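Local coordinates for protein C2 toxin component I (Clostridium botulinum, PDB 2J3X) that probably transfers ADP-ribose from NAD to actin, as the enzymatic component of the binary C2 toxin, at residues G247-Y252 with E389-K394; S357-R362 with S408-V413. The protein carries 2 engineered substitutions. One frame throughout, in Å; residues are numbered along the deposited sequence.

Interaction 1: residues G247-Y252 with E389-K394; sequences GALEGY and EILLNK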
ATOM      1  N   GLY A 247     -30.524  14.302  10.571  1.00 17.33           N
ATOM      2  CA  GLY A 247     -30.400  14.724  11.975  1.00 16.76           C
ATOM      3  C   GLY A 247     -29.616  13.729  12.789  1.00 17.46           C
ATOM      4  O   GLY A 247     -28.780  14.097  13.591  1.00 16.96           O
ATOM      5  N   ALA A 248     -29.867  12.451  12.556  1.00 17.85           N
ATOM      6  CA  ALA A 248     -29.158  11.404  13.295  1.00 17.25           C
ATOM      7  C   ALA A 248     -27.672  11.396  12.948  1.00 17.81           C
ATOM      8  O   ALA A 248     -26.807  11.364  13.844  1.00 16.80           O
ATOM      9  CB  ALA A 248     -29.822  10.026  13.044  1.00 18.13           C
ATOM     10  N   LEU A 249     -27.351  11.502  11.651  1.00 15.84           N
ATOM     11  CA  LEU A 249     -25.943  11.591  11.251  1.00 15.84           C
ATOM     12  C   LEU A 249     -25.229  12.855  11.787  1.00 17.09           C
ATOM     13  O   LEU A 249     -24.122  12.782  12.306  1.00 17.54           O
ATOM     14  CB  LEU A 249     -25.856  11.449   9.712  1.00 15.48           C
ATOM     15  CG  LEU A 249     -24.448  11.428   9.158  1.00 15.12           C
ATOM     16  CD1 LEU A 249     -23.492  10.383   9.827  1.00 14.36           C
ATOM     17  CD2 LEU A 249     -24.579  11.132   7.586  1.00 14.00           C
ATOM     18  N   GLU A 250     -25.888  14.014  11.715  1.00 16.67           N
ATOM     19  CA  GLU A 250     -25.401  15.256  12.318  0.50 17.44           C
ATOM     20  C   GLU A 250     -25.081  15.063  13.794  1.00 16.87           C
ATOM     21  O   GLU A 250     -24.040  15.500  14.267  1.00 17.48           O
ATOM     22  CB  GLU A 250     -26.468  16.346  12.225  0.50 16.63           C
ATOM     23  CG  GLU A 250     -26.714  16.858  10.796  0.50 17.18           C
ATOM     24  CD  GLU A 250     -25.583  17.712  10.260  0.50 19.59           C
ATOM     25  OE1 GLU A 250     -24.615  18.020  11.003  0.50 20.08           O
ATOM     26  OE2 GLU A 250     -25.684  18.114   9.086  0.50 19.53           O
ATOM     27  N   GLY A 251     -26.004  14.398  14.483  1.00 18.04           N
ATOM     28  CA  GLY A 251     -25.863  14.198  15.939  1.00 18.64           C
ATOM     29  C   GLY A 251     -24.617  13.384  16.207  1.00 20.01           C
ATOM     30  O   GLY A 251     -23.841  13.693  17.110  1.00 19.36           O
ATOM     31  N   TYR A 252     -24.417  12.332  15.397  1.00 18.64           N
ATOM     32  CA  TYR A 252     -23.248  11.489  15.570  1.00 18.21           C
ATOM     33  C   TYR A 252     -21.966  12.236  15.267  1.00 18.50           C
ATOM     34  O   TYR A 252     -20.934  12.053  15.940  1.00 20.68           O
ATOM     35  CB  TYR A 252     -23.382  10.231  14.714  1.00 16.59           C
ATOM     36  CG  TYR A 252     -22.198   9.323  14.934  1.00 19.77           C
ATOM     37  CD1 TYR A 252     -22.113   8.513  16.095  1.00 17.59           C
ATOM     38  CD2 TYR A 252     -21.117   9.342  14.051  1.00 15.12           C
ATOM     39  CE1 TYR A 252     -20.980   7.705  16.320  1.00 16.57           C
ATOM     40  CE2 TYR A 252     -19.989   8.537  14.263  1.00 14.70           C
ATOM     41  CZ  TYR A 252     -19.945   7.716  15.409  1.00 16.58           C
ATOM     42  OH  TYR A 252     -18.875   6.922  15.637  1.00 16.50           O
ATOM     43  N   GLU A 389     -13.364  12.663   5.658  1.00  9.74           N
ATOM     44  CA  GLU A 389     -13.751  11.478   6.391  1.00 10.85           C
ATOM     45  C   GLU A 389     -14.658  10.566   5.586  1.00  9.54           C
ATOM     46  O   GLU A 389     -15.637  11.019   4.979  1.00 11.59           O
ATOM     47  CB  GLU A 389     -14.520  11.883   7.672  1.00  9.96           C
ATOM     48  CG  GLU A 389     -15.064  10.667   8.394  1.00 11.42           C
ATOM     49  CD  GLU A 389     -15.586  10.973   9.810  1.00 15.00           C
ATOM     50  OE1 GLU A 389     -15.305  12.083  10.326  1.00 18.53           O
ATOM     51  OE2 GLU A 389     -16.209  10.069  10.419  1.00 14.74           O
ATOM     52  N   ILE A 390     -14.347   9.285   5.601  1.00  9.41           N
ATOM     53  CA  ILE A 390     -15.346   8.313   5.191  1.00  9.33           C
ATOM     54  C   ILE A 390     -15.771   7.601   6.483  1.00  9.90           C
ATOM     55  O   ILE A 390     -14.947   6.951   7.148  1.00 10.90           O
ATOM     56  CB  ILE A 390     -14.794   7.299   4.153  1.00  8.50           C
ATOM     57  CG1 ILE A 390     -14.641   7.999   2.769  1.00 10.98           C
ATOM     58  CG2 ILE A 390     -15.823   6.179   3.957  1.00  9.71           C
ATOM     59  CD1 ILE A 390     -13.849   7.148   1.713  1.00 11.04           C
ATOM     60  N   LEU A 391     -17.057   7.690   6.798  1.00 10.36           N
ATOM     61  CA  LEU A 391     -17.595   7.035   7.994  1.00  9.69           C
ATOM     62  C   LEU A 391     -18.116   5.653   7.633  1.00 10.11           C
ATOM     63  O   LEU A 391     -18.981   5.526   6.742  1.00 10.13           O
ATOM     64  CB  LEU A 391     -18.712   7.906   8.617  1.00  7.99           C
ATOM     65  CG  LEU A 391     -19.383   7.263   9.846  1.00 11.94           C
ATOM     66  CD1 LEU A 391     -18.368   7.276  10.920  1.00 13.51           C
ATOM     67  CD2 LEU A 391     -20.610   8.100  10.272  1.00 12.45           C
ATOM     68  N   LEU A 392     -17.615   4.629   8.319  1.00 10.62           N
ATOM     69  CA  LEU A 392     -18.062   3.258   8.010  1.00 10.64           C
ATOM     70  C   LEU A 392     -19.159   2.807   8.962  1.00 12.24           C
ATOM     71  O   LEU A 392     -19.131   3.168  10.157  1.00 12.75           O
ATOM     72  CB  LEU A 392     -16.876   2.267   8.136  1.00 11.57           C
ATOM     73  CG  LEU A 392     -15.631   2.588   7.305  1.00 11.00           C
ATOM     74  CD1 LEU A 392     -14.615   1.450   7.453  1.00 12.41           C
ATOM     75  CD2 LEU A 392     -16.003   2.697   5.845  1.00 13.69           C
ATOM     76  N   ASN A 393     -20.035   1.942   8.451  1.00 12.05           N
ATOM     77  CA  ASN A 393     -21.100   1.367   9.264  1.00 11.28           C
ATOM     78  C   ASN A 393     -20.524   0.606  10.467  1.00 11.31           C
ATOM     79  O   ASN A 393     -19.351   0.104  10.438  1.00 12.24           O
ATOM     80  CB  ASN A 393     -21.959   0.461   8.409  1.00 12.06           C
ATOM     81  CG  ASN A 393     -23.286   0.152   9.051  1.00 13.57           C
ATOM     82  OD1 ASN A 393     -23.783   0.944   9.870  1.00 14.90           O
ATOM     83  ND2 ASN A 393     -23.887  -0.984   8.659  1.00 13.58           N
ATOM     84  N   LYS A 394     -21.314   0.582  11.548  1.00 11.23           N
ATOM     85  CA  LYS A 394     -20.933  -0.195  12.754  1.00 13.55           C
ATOM     86  C   LYS A 394     -20.729  -1.675  12.346  1.00 14.66           C
ATOM     87  O   LYS A 394     -21.313  -2.144  11.359  1.00 13.56           O
ATOM     88  CB  LYS A 394     -22.050  -0.064  13.808  1.00 14.14           C
ATOM     89  CG  LYS A 394     -23.398  -0.650  13.317  1.00 16.57           C
ATOM     90  CD  LYS A 394     -24.666  -0.336  14.180  1.00 16.80           C
ATOM     91  CE  LYS A 394     -25.879  -1.030  13.475  1.00 18.97           C
ATOM     92  NZ  LYS A 394     -25.772  -2.485  13.664  1.00 30.07           N
TER
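Leu249 and Tyr252 of helix 243-254 pack on Leu391 of strand 389-392 in a small, buried helix-on-sheet contact within the C-terminal ADP-ribosyltransferase fold. The strand is the middle one of a three-stranded antiparallel sheet, between strands 347-350 and 375-377. It starts at the last glutamate of a Glu-Gln-Glu sequence, consistent with the ExE motif of this enzyme family. Being three residues apart, Leu249 and Tyr252 lie on the same face of the helix, while the strand supplies the single side chain Leu391. Backbones stay well separated, with 10.1 Å between Leu249 CA and Leu391 CA, and the side chains bridge the gap through apolar contact, burying 109 Å² in all. Leu391 holds CG anti to its backbone N (chi1 177°), which carries its methyl fork out to the helix. The Tyr252 ring meets this fork obliquely, CE2 lying 3.9 Å from Leu391 CD1. Beyond the contact, the tyrosine is fixed at its far end, where OH hydrogen-bonds Asn261, and its ring packs edge-to-face with Phe346. Leu391 CD2 fills the angle between the two helix residues, 3.7 Å from Leu249 CD1 and 4.0 Å from Tyr252 CD2.

Interaction 2: residues S357-R362 with S408-V413; sequences SFSKRR and SIINRV. Engineered in segment 357-362: Arg361 (natural residue Ser).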
ATOM      1  N   SER A 357      -2.584  15.636  13.005  1.00 15.66           N
ATOM      2  CA  SER A 357      -2.953  15.323  14.385  1.00 17.30           C
ATOM      3  C   SER A 357      -2.854  13.812  14.689  1.00 16.88           C
ATOM      4  O   SER A 357      -2.756  13.398  15.847  1.00 17.02           O
ATOM      5  CB  SER A 357      -4.307  15.902  14.702  1.00 18.85           C
ATOM      6  OG  SER A 357      -5.249  15.048  14.170  1.00 26.41           O
ATOM      7  N   PHE A 358      -2.769  12.986  13.646  1.00 15.16           N
ATOM      8  CA  PHE A 358      -2.568  11.545  13.864  1.00 14.28           C
ATOM      9  C   PHE A 358      -1.189  11.024  13.504  1.00 14.55           C
ATOM     10  O   PHE A 358      -0.952   9.838  13.518  1.00 14.56           O
ATOM     11  CB  PHE A 358      -3.648  10.757  13.143  1.00 15.95           C
ATOM     12  CG  PHE A 358      -5.025  11.189  13.523  1.00 16.10           C
ATOM     13  CD1 PHE A 358      -5.478  11.008  14.816  1.00 22.56           C
ATOM     14  CD2 PHE A 358      -5.851  11.779  12.587  1.00 20.40           C
ATOM     15  CE1 PHE A 358      -6.767  11.423  15.161  1.00 22.30           C
ATOM     16  CE2 PHE A 358      -7.122  12.195  12.917  1.00 22.88           C
ATOM     17  CZ  PHE A 358      -7.584  12.018  14.183  1.00 20.86           C
ATOM     18  N   SER A 359      -0.256  11.916  13.262  1.00 14.90           N
ATOM     19  CA  SER A 359       1.012  11.551  12.655  1.00 15.07           C
ATOM     20  C   SER A 359       1.929  10.716  13.541  1.00 14.61           C
ATOM     21  O   SER A 359       2.782   9.961  13.038  1.00 13.21           O
ATOM     22  CB  SER A 359       1.707  12.818  12.164  1.00 17.16           C
ATOM     23  OG  SER A 359       2.129  13.638  13.255  1.00 18.68           O
ATOM     24  N   LYS A 360       1.706  10.773  14.857  1.00 13.63           N
ATOM     25  CA  LYS A 360       2.524   9.984  15.773  1.00 13.89           C
ATOM     26  C   LYS A 360       1.888   8.665  16.159  1.00 14.49           C
ATOM     27  O   LYS A 360       2.401   7.966  17.056  1.00 13.95           O
ATOM     28  CB  LYS A 360       2.832  10.792  17.038  1.00 14.66           C
ATOM     29  CG  LYS A 360       3.677  12.035  16.703  1.00 17.33           C
ATOM     30  CD  LYS A 360       4.034  12.770  17.982  1.00 28.78           C
ATOM     31  CE  LYS A 360       4.385  14.224  17.676  1.00 34.20           C
ATOM     32  NZ  LYS A 360       4.776  14.890  18.956  1.00 38.43           N
ATOM     33  N   ARG A 361       0.776   8.295  15.526  1.00 11.82           N
ATOM     34  CA  ARG A 361       0.195   6.969  15.761  1.00 12.80           C
ATOM     35  C   ARG A 361       0.858   5.989  14.794  1.00 12.52           C
ATOM     36  O   ARG A 361       0.867   6.241  13.576  1.00 13.67           O
ATOM     37  CB  ARG A 361      -1.304   7.015  15.517  1.00 12.09           C
ATOM     38  CG  ARG A 361      -2.002   7.965  16.530  1.00 13.24           C
ATOM     39  CD  ARG A 361      -3.456   7.763  16.362  1.00 18.87           C
ATOM     40  NE  ARG A 361      -4.250   8.618  17.236  1.00 17.50           N
ATOM     41  CZ  ARG A 361      -5.581   8.617  17.231  1.00 26.29           C
ATOM     42  NH1 ARG A 361      -6.230   7.808  16.402  1.00 22.38           N
ATOM     43  NH2 ARG A 361      -6.252   9.437  18.039  1.00 25.27           N
ATOM     44  N   ARG A 362       1.414   4.895  15.330  1.00 10.54           N
ATOM     45  CA  ARG A 362       2.322   3.993  14.552  1.00 12.61           C
ATOM     46  C   ARG A 362       1.581   2.952  13.712  1.00 11.28           C
ATOM     47  O   ARG A 362       2.197   2.291  12.857  1.00 11.78           O
ATOM     48  CB  ARG A 362       3.246   3.254  15.564  1.00 11.96           C
ATOM     49  CG  ARG A 362       4.170   4.216  16.304  1.00 13.39           C
ATOM     50  CD  ARG A 362       4.832   3.470  17.467  1.00 12.27           C
ATOM     51  NE  ARG A 362       5.830   4.331  18.135  1.00 15.80           N
ATOM     52  CZ  ARG A 362       5.548   5.247  19.059  1.00 17.63           C
ATOM     53  NH1 ARG A 362       4.315   5.478  19.459  1.00 13.45           N
ATOM     54  NH2 ARG A 362       6.534   5.924  19.597  1.00 19.29           N
ATOM     55  N   SER A 408       8.255   6.775   9.156  1.00 11.43           N
ATOM     56  CA  SER A 408       7.493   8.005   8.842  1.00 11.83           C
ATOM     57  C   SER A 408       8.288   9.239   9.288  1.00 12.77           C
ATOM     58  O   SER A 408       8.988   9.199  10.323  1.00 14.25           O
ATOM     59  CB  SER A 408       6.153   8.012   9.538  1.00 11.64           C
ATOM     60  OG  SER A 408       5.317   9.128   9.171  1.00 10.94           O
ATOM     61  N   ILE A 409       8.195  10.315   8.511  1.00 11.60           N
ATOM     62  CA  ILE A 409       8.908  11.534   8.861  1.00 14.49           C
ATOM     63  C   ILE A 409       7.952  12.455   9.549  1.00 14.04           C
ATOM     64  O   ILE A 409       6.933  12.848   8.948  1.00 14.94           O
ATOM     65  CB  ILE A 409       9.523  12.192   7.605  1.00 14.72           C
ATOM     66  CG1 ILE A 409      10.681  11.328   7.092  1.00 20.00           C
ATOM     67  CG2 ILE A 409      10.046  13.564   7.976  1.00 13.84           C
ATOM     68  CD1 ILE A 409      10.374  10.602   5.884  1.00 21.68           C
ATOM     69  N   ILE A 410       8.208  12.769  10.833  1.00 15.93           N
ATOM     70  CA  ILE A 410       7.207  13.459  11.654  1.00 17.12           C
ATOM     71  C   ILE A 410       7.510  14.939  11.560  1.00 19.41           C
ATOM     72  O   ILE A 410       6.595  15.757  11.412  1.00 20.00           O
ATOM     73  CB  ILE A 410       7.217  12.980  13.172  1.00 17.42           C
ATOM     74  CG1 ILE A 410       7.170  11.430  13.277  1.00 17.79           C
ATOM     75  CG2 ILE A 410       6.096  13.604  13.950  1.00 18.43           C
ATOM     76  CD1 ILE A 410       5.919  10.730  12.683  1.00 19.04           C
ATOM     77  N   ASN A 411       8.786  15.283  11.660  1.00 20.99           N
ATOM     78  CA  ASN A 411       9.202  16.682  11.523  1.00 23.46           C
ATOM     79  C   ASN A 411      10.677  16.757  11.201  1.00 24.64           C
ATOM     80  O   ASN A 411      11.302  15.746  10.920  1.00 25.03           O
ATOM     81  CB  ASN A 411       8.825  17.507  12.774  1.00 23.40           C
ATOM     82  CG  ASN A 411       9.538  17.018  14.042  1.00 23.26           C
ATOM     83  OD1 ASN A 411      10.737  16.759  14.026  1.00 24.64           O
ATOM     84  ND2 ASN A 411       8.771  16.828  15.111  1.00 25.43           N
ATOM     85  N   ARG A 412      11.251  17.961  11.218  1.00 26.45           N
ATOM     86  CA  ARG A 412      12.638  18.102  10.795  0.50 26.92           C
ATOM     87  C   ARG A 412      13.593  17.165  11.531  1.00 26.96           C
ATOM     88  O   ARG A 412      14.526  16.638  10.909  1.00 28.40           O
ATOM     89  CB  ARG A 412      13.106  19.565  10.913  0.50 26.73           C
ATOM     90  CG  ARG A 412      14.359  19.889  10.087  0.50 27.43           C
ATOM     91  CD  ARG A 412      14.775  21.333  10.325  0.50 27.94           C
ATOM     92  NE  ARG A 412      14.977  21.529  11.754  0.50 32.99           N
ATOM     93  CZ  ARG A 412      14.818  22.675  12.414  0.50 34.74           C
ATOM     94  NH1 ARG A 412      15.024  22.689  13.721  0.50 34.25           N
ATOM     95  NH2 ARG A 412      14.455  23.789  11.785  0.50 34.62           N
ATOM     96  N   VAL A 413      13.354  16.932  12.829  1.00 27.70           N
ATOM     97  CA  VAL A 413      14.271  16.138  13.667  1.00 27.53           C
ATOM     98  C   VAL A 413      13.732  14.776  14.135  1.00 26.91           C
ATOM     99  O   VAL A 413      14.384  14.090  14.932  1.00 27.83           O
ATOM    100  CB  VAL A 413      14.717  16.939  14.971  1.00 27.87           C
ATOM    101  CG1 VAL A 413      15.353  18.281  14.579  1.00 30.47           C
ATOM    102  CG2 VAL A 413      13.562  17.157  15.933  1.00 29.81           C
TER
HETATM  103  O   HOH W   1       3.466  10.332  10.485  1.00 13.06           O
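Ile410 of segment 408-413 reaches to Ser359 and Lys360 in the loop ahead of strand 363-369, tightly on one branch and loosely on the other. The tight part is at its CD1, 3.2 Å from Ser359 O, a close methyl-to-carbonyl approach. The hydrogen bonds of that carbonyl come from elsewhere: it accepts from Gln418 NE2 and from a water 2.7 Å from Ser359 O. The same water gives its second proton to Ser408 OG at 2.6 Å, and Ser408 OG in turn bonds Phe62 O, tying loop to strand beside the isoleucine. The looser part is at CG2 of Ile410, which lies anti to the backbone N. It rests 4.0 Å from Ser359 OG, a hydroxyl bonded to Ser356 O, and 4.0 Å from Lys360 CG. The solvent side is that of the exposed Lys360, whose extended chain crosses Ile410 at about a right angle. The loop makes a type I turn from Phe358 to Arg361, an engineered residue whose guanidinium lies over Phe358 CD1. Across from Thr414, Ile410 and Asn411 form a classic beta bulge, and Asn411 OD1 accepts from Val413 N (2.9 Å) in an Asx turn. Ile410 also packs on Met416 and Gln418 of the adjacent strand 414-426, whereas neighbouring Ile409 meets helices 47-59 and 65-73.

In the fold
Interactions 1 and 2 both fall in the C-terminal ADP-ribosyltransferase domain, their centres 27 Å apart and their nearest atoms about 9 Å. Their segments alternate along the chain: 247-252, 357-362, 389-394, 408-413. Interaction 1 joins a helix to the three-stranded sheet, and interaction 2 joins a loop to strand 397-411 of the five-stranded sheet. Among the passages of the chain between these sheets are the loop holding 357-362 and the short link from strand 389-392 to strand 397-411. One contact thus fastens helix 243-254 to the smaller sheet, while the other ties the loop before strand 363-369 to the larger one, near helices 47-59 and 65-73.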